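N-terminal acetyltransferase B complex subunit MDM20 (Candida albicans, PDB 5K04) is the non-catalytic subunit of the NatB complex and probably serves as the scaffold that holds the catalytic subunit NAT3 during N-terminal acetylation of proteins. Local coordinates at residues K80-F85 against L96-A101; L114-N119 against F129-M134; E478-G483 against G494-S499. One frame throughout, in Å; residues are numbered along the deposited sequence.

Interaction 1: residues K80-F85 against L96-A101; sequences KLSDFF and LVYENA
Val97 sets both of its methyl groups against the side of helix 80-85 that carries Leu81, Ser82 and Phe85. Its CG1 lies 3.7 Å from Leu81 CD1, and the two side chains cross at about a right angle. The other methyl, Val97 CG2, rests 4.0 Å from Leu81 CB and reaches the ring of Phe85 obliquely at CD2, 4.2 Å away. With CG1 anti to the backbone N (chi1 -163°), CG2 falls anti to the carbonyl carbon; both methyls meet Leu81 CB, while CG1 goes on to Leu81 CD1 and CG2 to Phe85. A valine suits this place because it carries its bulk on the beta carbon and needs little reach: the CA atoms of Ser82 and Val97, 6.2 Å apart, are the closest pair of CA atoms across the two segments.

Ser82 is small enough to sit at this approach beside the ring of Tyr98. Its OG is 3.3 Å from Tyr98 CE2, coming at the ring obliquely, and its CB is 3.7 Å from the same atom. At chi1 66°, OG stands between the backbone N and the carbonyl carbon, from where it hydrogen-bonds back to Glu79 O, with Ile78 O sharing the same hydroxyl. The hydroxyl is thus satisfied within its own helix while it touches the aromatic ring.

The two segments belong to consecutive helices, 75-87 and 91-104, joined by a short loop into an antiparallel hairpin of the kind found in TPR-like helical arrays; the segment axes run at 148° to each other.

Farther out, Leu46 of helix 42-55 and Pro72 touch Leu81, while Leu65 and Leu68 of helix 58-69 pack on Phe85 and Val97 respectively. On the side toward helix 109-120, the Tyr98 ring stacks on Trp116.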
loop_
_atom_site.group_PDB
_atom_site.type_symbol
_atom_site.label_atom_id
_atom_site.label_comp_id
_atom_site.label_asym_id
_atom_site.label_seq_id
_atom_site.Cartn_x
_atom_site.Cartn_y
_atom_site.Cartn_z
ATOM N N LYS A 80 -17.672 10.099 24.831
ATOM C CA LYS A 80 -17.269 8.908 25.566
ATOM C C LYS A 80 -18.406 7.899 25.635
ATOM O O LYS A 80 -18.210 6.714 25.341
ATOM C CB LYS A 80 -16.772 9.291 26.956
ATOM C CG LYS A 80 -15.560 10.180 26.889
ATOM C CD LYS A 80 -14.905 10.358 28.237
ATOM C CE LYS A 80 -13.580 11.098 28.076
ATOM N NZ LYS A 80 -12.689 10.863 29.246
ATOM N N LEU A 81 -19.611 8.353 25.984
ATOM C CA LEU A 81 -20.782 7.478 25.931
ATOM C C LEU A 81 -20.877 6.755 24.589
ATOM O O LEU A 81 -20.869 5.520 24.534
ATOM C CB LEU A 81 -22.061 8.274 26.189
ATOM C CG LEU A 81 -22.435 8.623 27.621
ATOM C CD1 LEU A 81 -23.730 9.395 27.606
ATOM C CD2 LEU A 81 -22.574 7.370 28.462
ATOM N N SER A 82 -20.956 7.518 23.488
ATOM C CA SER A 82 -21.064 6.907 22.164
ATOM C C SER A 82 -19.896 5.974 21.903
ATOM O O SER A 82 -20.051 4.943 21.239
ATOM C CB SER A 82 -21.132 7.977 21.073
ATOM O OG SER A 82 -19.919 8.698 20.997
ATOM N N ASP A 83 -18.720 6.314 22.425
ATOM C CA ASP A 83 -17.594 5.390 22.361
ATOM C C ASP A 83 -17.885 4.124 23.163
ATOM O O ASP A 83 -17.688 3.009 22.668
ATOM C CB ASP A 83 -16.330 6.083 22.865
ATOM C CG ASP A 83 -15.094 5.251 22.656
ATOM O OD1 ASP A 83 -15.149 4.299 21.850
ATOM O OD2 ASP A 83 -14.071 5.542 23.306
ATOM N N PHE A 84 -18.391 4.277 24.392
ATOM C CA PHE A 84 -18.642 3.119 25.248
ATOM C C PHE A 84 -19.658 2.168 24.625
ATOM O O PHE A 84 -19.450 0.950 24.602
ATOM C CB PHE A 84 -19.114 3.568 26.636
ATOM C CG PHE A 84 -18.020 4.158 27.492
ATOM C CD1 PHE A 84 -16.998 3.365 27.994
ATOM C CD2 PHE A 84 -18.027 5.505 27.817
ATOM C CE1 PHE A 84 -15.996 3.921 28.782
ATOM C CE2 PHE A 84 -17.027 6.069 28.590
ATOM C CZ PHE A 84 -16.016 5.274 29.080
ATOM N N PHE A 85 -20.771 2.704 24.120
ATOM C CA PHE A 85 -21.808 1.837 23.566
ATOM C C PHE A 85 -21.330 1.146 22.300
ATOM O O PHE A 85 -21.629 -0.034 22.080
ATOM C CB PHE A 85 -23.084 2.634 23.294
ATOM C CG PHE A 85 -23.759 3.132 24.539
ATOM C CD1 PHE A 85 -24.444 2.257 25.372
ATOM C CD2 PHE A 85 -23.706 4.471 24.882
ATOM C CE1 PHE A 85 -25.063 2.712 26.522
ATOM C CE2 PHE A 85 -24.319 4.932 26.032
ATOM C CZ PHE A 85 -25.001 4.049 26.854
ATOM N N LEU A 96 -27.613 7.347 19.496
ATOM C CA LEU A 96 -28.676 8.070 20.183
ATOM C C LEU A 96 -28.150 9.171 21.106
ATOM O O LEU A 96 -28.869 10.141 21.371
ATOM C CB LEU A 96 -29.541 7.076 20.963
ATOM C CG LEU A 96 -31.050 7.350 20.962
ATOM C CD1 LEU A 96 -31.551 7.594 19.535
ATOM C CD2 LEU A 96 -31.796 6.191 21.611
ATOM N N VAL A 97 -26.923 9.043 21.619
ATOM C CA VAL A 97 -26.379 10.092 22.481
ATOM C C VAL A 97 -26.282 11.405 21.719
ATOM O O VAL A 97 -26.686 12.463 22.211
ATOM C CB VAL A 97 -25.010 9.677 23.046
ATOM C CG1 VAL A 97 -24.654 10.564 24.233
ATOM C CG2 VAL A 97 -25.016 8.233 23.458
ATOM N N TYR A 98 -25.734 11.350 20.501
ATOM C CA TYR A 98 -25.602 12.556 19.693
ATOM C C TYR A 98 -26.962 13.049 19.209
ATOM O O TYR A 98 -27.250 14.251 19.279
ATOM C CB TYR A 98 -24.677 12.284 18.512
ATOM C CG TYR A 98 -23.188 12.309 18.811
ATOM C CD1 TYR A 98 -22.494 13.507 18.856
ATOM C CD2 TYR A 98 -22.465 11.131 18.980
ATOM C CE1 TYR A 98 -21.124 13.539 19.100
ATOM C CE2 TYR A 98 -21.097 11.156 19.211
ATOM C CZ TYR A 98 -20.434 12.366 19.275
ATOM O OH TYR A 98 -19.079 12.407 19.511
ATOM N N GLU A 99 -27.808 12.132 18.719
ATOM C CA GLU A 99 -29.121 12.513 18.196
ATOM C C GLU A 99 -29.971 13.175 19.269
ATOM O O GLU A 99 -30.671 14.159 19.001
ATOM C CB GLU A 99 -29.853 11.291 17.639
ATOM C CG GLU A 99 -29.156 10.589 16.489
ATOM C CD GLU A 99 -29.937 9.390 15.975
ATOM O OE1 GLU A 99 -31.128 9.549 15.640
ATOM O OE2 GLU A 99 -29.361 8.285 15.925
ATOM N N ASN A 100 -29.936 12.637 20.487
ATOM C CA ASN A 100 -30.688 13.246 21.575
ATOM C C ASN A 100 -30.181 14.650 21.863
ATOM O O ASN A 100 -30.972 15.562 22.123
ATOM C CB ASN A 100 -30.609 12.367 22.827
ATOM C CG ASN A 100 -31.455 11.096 22.714
ATOM O OD1 ASN A 100 -32.413 11.036 21.941
ATOM N ND2 ASN A 100 -31.095 10.078 23.486
ATOM N N ALA A 101 -28.861 14.849 21.793
ATOM C CA ALA A 101 -28.293 16.169 22.057
ATOM C C ALA A 101 -28.676 17.165 20.968
ATOM O O ALA A 101 -29.006 18.320 21.259
ATOM C CB ALA A 101 -26.770 16.069 22.179
#

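Interaction 2: residues L114-N119 against F129-M134; sequences LSWFDN and FNRIFM
Phe117 reaches from helix 114-119 to three side chains of helix 129-134. Its CB lies 4.0 Å from Ile132 CD1. From there the ring leaves with CG anti to the backbone N (chi1 172°), and CD1 comes within 3.9 Å of Phe133 CZ, which stands over one face of the Phe117 ring. CE1 has two partners: Phe133 CZ again, and Phe129 CE2 at 3.4 Å. This last approach is edge-to-face, with the edge of Phe117 directed at the face of Phe129 and the planes at 82°. At the tip, Phe117 CZ lies 3.9 Å from Phe133 CZ. Flat, wholly apolar phenylalanines suit such a cluster, since each offers both an edge and a face.

Ile132 lies between Phe117 and the Trp116 indole. Its CG1 sits over the six-membered ring of the indole in a CH-pi contact, 3.6 Å from the centroid, and its CD1 reaches Phe117 CA at 3.6 Å. A beta-branched isoleucine suits the place: its CG1-CD1 arm runs against the indole, and CG2 and CD1 both meet Phe117. Arg131 touches the far end of the indole with its aliphatic CG.

The two helices, 109-120 and 126-138, run antiparallel with segment axes 9.9 Å apart. Tyr98 of helix 91-104 lies on the indole face opposite Ile132, Trp148 of helix 143-157 meets the Phe133 ring, and Phe484 of helix 456-485, far along the chain, packs edge-to-face with Phe117.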
loop_
_atom_site.group_PDB
_atom_site.type_symbol
_atom_site.label_atom_id
_atom_site.label_comp_id
_atom_site.label_asym_id
_atom_site.label_seq_id
_atom_site.Cartn_x
_atom_site.Cartn_y
_atom_site.Cartn_z
ATOM N N LEU A 114 -20.036 17.727 13.810
ATOM C CA LEU A 114 -18.640 17.661 13.365
ATOM C C LEU A 114 -17.785 16.823 14.308
ATOM O O LEU A 114 -16.883 16.110 13.856
ATOM C CB LEU A 114 -18.050 19.071 13.220
ATOM C CG LEU A 114 -18.685 19.913 12.098
ATOM C CD1 LEU A 114 -18.048 21.292 11.973
ATOM C CD2 LEU A 114 -18.678 19.188 10.748
ATOM N N SER A 115 -18.039 16.909 15.621
ATOM C CA SER A 115 -17.380 16.017 16.581
ATOM C C SER A 115 -17.767 14.561 16.318
ATOM O O SER A 115 -16.908 13.680 16.227
ATOM C CB SER A 115 -17.752 16.444 18.009
ATOM O OG SER A 115 -17.450 15.453 18.971
ATOM N N TRP A 116 -19.078 14.306 16.200
ATOM C CA TRP A 116 -19.611 13.009 15.797
ATOM C C TRP A 116 -18.907 12.472 14.558
ATOM O O TRP A 116 -18.512 11.304 14.503
ATOM C CB TRP A 116 -21.110 13.166 15.526
ATOM C CG TRP A 116 -21.877 11.907 15.481
ATOM C CD1 TRP A 116 -21.396 10.642 15.673
ATOM C CD2 TRP A 116 -23.286 11.774 15.246
ATOM N NE1 TRP A 116 -22.419 9.731 15.569
ATOM C CE2 TRP A 116 -23.587 10.400 15.299
ATOM C CE3 TRP A 116 -24.310 12.681 14.972
ATOM C CZ2 TRP A 116 -24.877 9.914 15.096
ATOM C CZ3 TRP A 116 -25.594 12.202 14.777
ATOM C CH2 TRP A 116 -25.869 10.829 14.842
ATOM N N PHE A 117 -18.754 13.322 13.546
ATOM C CA PHE A 117 -18.190 12.893 12.274
ATOM C C PHE A 117 -16.692 12.640 12.398
ATOM O O PHE A 117 -16.192 11.602 11.956
ATOM C CB PHE A 117 -18.496 13.952 11.208
ATOM C CG PHE A 117 -17.804 13.728 9.895
ATOM C CD1 PHE A 117 -18.053 12.587 9.141
ATOM C CD2 PHE A 117 -16.920 14.672 9.404
ATOM C CE1 PHE A 117 -17.410 12.387 7.926
ATOM C CE2 PHE A 117 -16.281 14.484 8.190
ATOM C CZ PHE A 117 -16.526 13.336 7.448
ATOM N N ASP A 118 -15.968 13.586 13.009
ATOM C CA ASP A 118 -14.523 13.445 13.177
ATOM C C ASP A 118 -14.176 12.204 13.981
ATOM O O ASP A 118 -13.191 11.524 13.689
ATOM C CB ASP A 118 -13.949 14.689 13.848
ATOM C CG ASP A 118 -13.979 15.898 12.936
ATOM O OD1 ASP A 118 -14.397 15.748 11.767
ATOM O OD2 ASP A 118 -13.582 16.991 13.375
ATOM N N ASN A 119 -14.982 11.890 14.992
ATOM C CA ASN A 119 -14.750 10.695 15.786
ATOM C C ASN A 119 -15.205 9.437 15.063
ATOM O O ASN A 119 -14.703 8.354 15.363
ATOM C CB ASN A 119 -15.456 10.824 17.140
ATOM C CG ASN A 119 -14.811 11.893 18.043
ATOM O OD1 ASN A 119 -15.483 12.778 18.566
ATOM N ND2 ASN A 119 -13.502 11.800 18.218
ATOM N N PHE A 129 -22.223 8.248 8.624
ATOM C CA PHE A 129 -21.897 9.435 7.839
ATOM C C PHE A 129 -23.166 10.087 7.308
ATOM O O PHE A 129 -23.380 11.295 7.459
ATOM C CB PHE A 129 -20.987 9.075 6.659
ATOM C CG PHE A 129 -19.536 8.900 7.010
ATOM C CD1 PHE A 129 -19.149 8.161 8.116
ATOM C CD2 PHE A 129 -18.549 9.437 6.188
ATOM C CE1 PHE A 129 -17.805 7.984 8.418
ATOM C CE2 PHE A 129 -17.204 9.269 6.484
ATOM C CZ PHE A 129 -16.833 8.539 7.603
ATOM N N ASN A 130 -24.017 9.281 6.669
ATOM C CA ASN A 130 -25.238 9.780 6.060
ATOM C C ASN A 130 -26.223 10.264 7.118
ATOM O O ASN A 130 -26.932 11.254 6.906
ATOM C CB ASN A 130 -25.853 8.675 5.201
ATOM C CG ASN A 130 -27.231 9.021 4.720
ATOM O OD1 ASN A 130 -28.225 8.772 5.402
ATOM N ND2 ASN A 130 -27.302 9.611 3.530
ATOM N N ARG A 131 -26.269 9.584 8.262
ATOM C CA ARG A 131 -27.098 10.060 9.360
ATOM C C ARG A 131 -26.577 11.383 9.915
ATOM O O ARG A 131 -27.360 12.296 10.193
ATOM C CB ARG A 131 -27.179 9.003 10.463
ATOM C CG ARG A 131 -28.124 9.401 11.594
ATOM C CD ARG A 131 -28.959 8.216 12.081
ATOM N NE ARG A 131 -28.155 7.203 12.760
ATOM C CZ ARG A 131 -27.959 5.968 12.309
ATOM N NH1 ARG A 131 -28.514 5.572 11.170
ATOM N NH2 ARG A 131 -27.207 5.128 13.004
ATOM N N ILE A 132 -25.258 11.506 10.086
ATOM C CA ILE A 132 -24.693 12.766 10.565
ATOM C C ILE A 132 -25.028 13.885 9.599
ATOM O O ILE A 132 -25.499 14.960 9.991
ATOM C CB ILE A 132 -23.173 12.649 10.742
ATOM C CG1 ILE A 132 -22.857 11.680 11.873
ATOM C CG2 ILE A 132 -22.566 14.037 10.985
ATOM C CD1 ILE A 132 -21.393 11.279 11.923
ATOM N N PHE A 133 -24.791 13.636 8.314
ATOM C CA PHE A 133 -25.036 14.635 7.296
ATOM C C PHE A 133 -26.517 14.983 7.188
ATOM O O PHE A 133 -26.861 16.123 6.860
ATOM C CB PHE A 133 -24.469 14.123 5.973
ATOM C CG PHE A 133 -22.970 13.954 5.993
ATOM C CD1 PHE A 133 -22.197 14.615 6.934
ATOM C CD2 PHE A 133 -22.332 13.149 5.076
ATOM C CE1 PHE A 133 -20.805 14.467 6.960
ATOM C CE2 PHE A 133 -20.945 12.998 5.093
ATOM C CZ PHE A 133 -20.188 13.653 6.043
ATOM N N MET A 134 -27.402 14.033 7.489
ATOM C CA MET A 134 -28.830 14.329 7.484
ATOM C C MET A 134 -29.175 15.383 8.536
ATOM O O MET A 134 -29.841 16.381 8.236
ATOM C CB MET A 134 -29.637 13.041 7.703
ATOM C CG MET A 134 -31.177 13.210 7.602
ATOM S SD MET A 134 -31.947 13.790 9.097
ATOM C CE MET A 134 -31.663 12.331 10.063
#

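Interaction 3: residues E478-G483 against G494-S499; sequences ESIIQG and GFINFS
Ile480 and Phe495 adopt the same first torsion, each chi1 -65°, which sets CG1 of the one and CG of the other anti to the carbonyl carbon, and the two side chains run alongside each other, pointing opposite ways. The Ile480 chain then extends (chi2 173°), carrying CD1 past Phe495 CB to Ile496 and, one turn on, Ser499. Along the way Ile480 CG1 passes 3.9 Å from Phe495 CB, and CD1 ends 4.0 Å from both Ile496 CA and Ser499 CB. An unbranched tip on a beta-branched residue fits here, thin enough to lie against backbone and a small serine.

Phe495 returns the contact: its CD2 rests 3.7 Å from Ser479 O, the carbonyl meeting the ring obliquely. Gly483, one turn on, suits its place because it puts no side chain beside this ring.

Helices 456-485 and 489-503 form an antiparallel hairpin, segment axes 9.4 Å apart and crossing at -162°, within a family assigned to the TPR clan.

Both buried serine hydroxyls find partners outside the pair. Ser499 OG bonds to Tyr124 OH, whereas Ser479 OG bonds to Glu475 O and to Ser33 of the NAT3 subunit. NAT3 also packs Met9 on Phe495 and stacks Phe13 on Phe498, placing this hairpin at the interface with the catalytic subunit.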
loop_
_atom_site.group_PDB
_atom_site.type_symbol
_atom_site.label_atom_id
_atom_site.label_comp_id
_atom_site.label_asym_id
_atom_site.label_seq_id
_atom_site.Cartn_x
_atom_site.Cartn_y
_atom_site.Cartn_z
ATOM N N GLU A 478 -6.925 13.621 8.543
ATOM C CA GLU A 478 -6.958 15.054 8.229
ATOM C C GLU A 478 -7.266 15.302 6.749
ATOM O O GLU A 478 -8.021 16.215 6.408
ATOM C CB GLU A 478 -5.623 15.698 8.623
ATOM C CG GLU A 478 -5.544 17.228 8.421
ATOM C CD GLU A 478 -6.474 18.048 9.348
ATOM O OE1 GLU A 478 -6.588 19.273 9.143
ATOM O OE2 GLU A 478 -7.077 17.469 10.276
ATOM N N SER A 479 -6.702 14.481 5.861
ATOM C CA SER A 479 -7.023 14.559 4.436
ATOM C C SER A 479 -8.524 14.391 4.185
ATOM O O SER A 479 -9.110 15.111 3.365
ATOM C CB SER A 479 -6.222 13.489 3.680
ATOM O OG SER A 479 -4.829 13.673 3.877
ATOM N N ILE A 480 -9.160 13.443 4.884
ATOM C CA ILE A 480 -10.602 13.241 4.752
ATOM C C ILE A 480 -11.376 14.461 5.241
ATOM O O ILE A 480 -12.367 14.872 4.627
ATOM C CB ILE A 480 -11.027 11.967 5.505
ATOM C CG1 ILE A 480 -10.407 10.730 4.844
ATOM C CG2 ILE A 480 -12.543 11.875 5.557
ATOM C CD1 ILE A 480 -10.639 9.449 5.608
ATOM N N ILE A 481 -10.930 15.066 6.341
ATOM C CA ILE A 481 -11.613 16.239 6.890
ATOM C C ILE A 481 -11.485 17.417 5.938
ATOM O O ILE A 481 -12.463 18.119 5.645
ATOM C CB ILE A 481 -11.050 16.576 8.287
ATOM C CG1 ILE A 481 -11.465 15.510 9.309
ATOM C CG2 ILE A 481 -11.488 17.963 8.748
ATOM C CD1 ILE A 481 -10.959 15.770 10.729
ATOM N N GLN A 482 -10.271 17.649 5.445
ATOM C CA GLN A 482 -10.027 18.758 4.524
ATOM C C GLN A 482 -10.686 18.512 3.176
ATOM O O GLN A 482 -11.186 19.447 2.541
ATOM C CB GLN A 482 -8.522 18.958 4.343
ATOM C CG GLN A 482 -7.790 19.457 5.567
ATOM C CD GLN A 482 -6.280 19.438 5.376
ATOM O OE1 GLN A 482 -5.778 19.062 4.311
ATOM N NE2 GLN A 482 -5.545 19.842 6.412
ATOM N N GLY A 483 -10.661 17.264 2.706
ATOM C CA GLY A 483 -11.323 16.957 1.450
ATOM C C GLY A 483 -12.815 17.227 1.505
ATOM O O GLY A 483 -13.401 17.680 0.527
ATOM N N GLY A 494 -11.395 7.837 -2.613
ATOM C CA GLY A 494 -10.059 7.268 -2.565
ATOM C C GLY A 494 -9.330 7.551 -1.260
ATOM O O GLY A 494 -8.540 6.725 -0.801
ATOM N N PHE A 495 -9.566 8.722 -0.652
ATOM C CA PHE A 495 -9.022 8.971 0.686
ATOM C C PHE A 495 -9.610 7.990 1.692
ATOM O O PHE A 495 -8.891 7.394 2.499
ATOM C CB PHE A 495 -9.321 10.397 1.153
ATOM C CG PHE A 495 -8.659 11.478 0.349
ATOM C CD1 PHE A 495 -7.650 11.192 -0.554
ATOM C CD2 PHE A 495 -9.054 12.794 0.510
ATOM C CE1 PHE A 495 -7.051 12.198 -1.283
ATOM C CE2 PHE A 495 -8.454 13.812 -0.225
ATOM C CZ PHE A 495 -7.456 13.512 -1.120
ATOM N N ILE A 496 -10.932 7.825 1.651
ATOM C CA ILE A 496 -11.626 6.967 2.603
ATOM C C ILE A 496 -11.168 5.526 2.438
ATOM O O ILE A 496 -10.828 4.846 3.419
ATOM C CB ILE A 496 -13.146 7.123 2.415
ATOM C CG1 ILE A 496 -13.580 8.538 2.822
ATOM C CG2 ILE A 496 -13.911 6.058 3.178
ATOM C CD1 ILE A 496 -14.985 8.923 2.347
ATOM N N ASN A 497 -11.110 5.053 1.187
ATOM C CA ASN A 497 -10.694 3.675 0.921
ATOM C C ASN A 497 -9.238 3.457 1.293
ATOM O O ASN A 497 -8.873 2.381 1.784
ATOM C CB ASN A 497 -10.929 3.321 -0.549
ATOM C CG ASN A 497 -12.406 3.066 -0.854
ATOM O OD1 ASN A 497 -13.159 2.666 0.020
ATOM N ND2 ASN A 497 -12.810 3.287 -2.094
ATOM N N PHE A 498 -8.392 4.465 1.050
ATOM C CA PHE A 498 -7.002 4.400 1.483
ATOM C C PHE A 498 -6.926 4.180 2.987
ATOM O O PHE A 498 -6.236 3.273 3.464
ATOM C CB PHE A 498 -6.275 5.692 1.089
ATOM C CG PHE A 498 -4.772 5.628 1.250
ATOM C CD1 PHE A 498 -4.170 5.996 2.438
ATOM C CD2 PHE A 498 -3.961 5.212 0.207
ATOM C CE1 PHE A 498 -2.787 5.938 2.588
ATOM C CE2 PHE A 498 -2.570 5.145 0.350
ATOM C CZ PHE A 498 -1.985 5.512 1.535
ATOM N N SER A 499 -7.646 5.016 3.745
ATOM C CA SER A 499 -7.719 4.871 5.196
ATOM C C SER A 499 -8.176 3.468 5.588
ATOM O O SER A 499 -7.499 2.787 6.366
ATOM C CB SER A 499 -8.662 5.932 5.771
ATOM O OG SER A 499 -8.688 5.877 7.171
#

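Overall arrangement
From the N terminus, interaction 1 closes the short turn between helices 75-87 and 91-104, and interaction 2 does the same for helices 109-120 and 126-138. The chain then runs on for more than 300 residues before interaction 3 closes the hairpin of helices 456-485 and 489-503. The three are in series, neither nested nor crossing. Interactions 1 and 2 adjoin, their centres 12 Å apart, because helix 91-104 lies against both helices of the next hairpin. Interactions 2 and 3 meet in a packing contact, Asp118 OD1 to Ile481 CD1 at 3.6 Å, and the Phe117-Phe484 ring pair joins helix 109-120 to the long helix 456-485; interactions 1 and 3 do not touch.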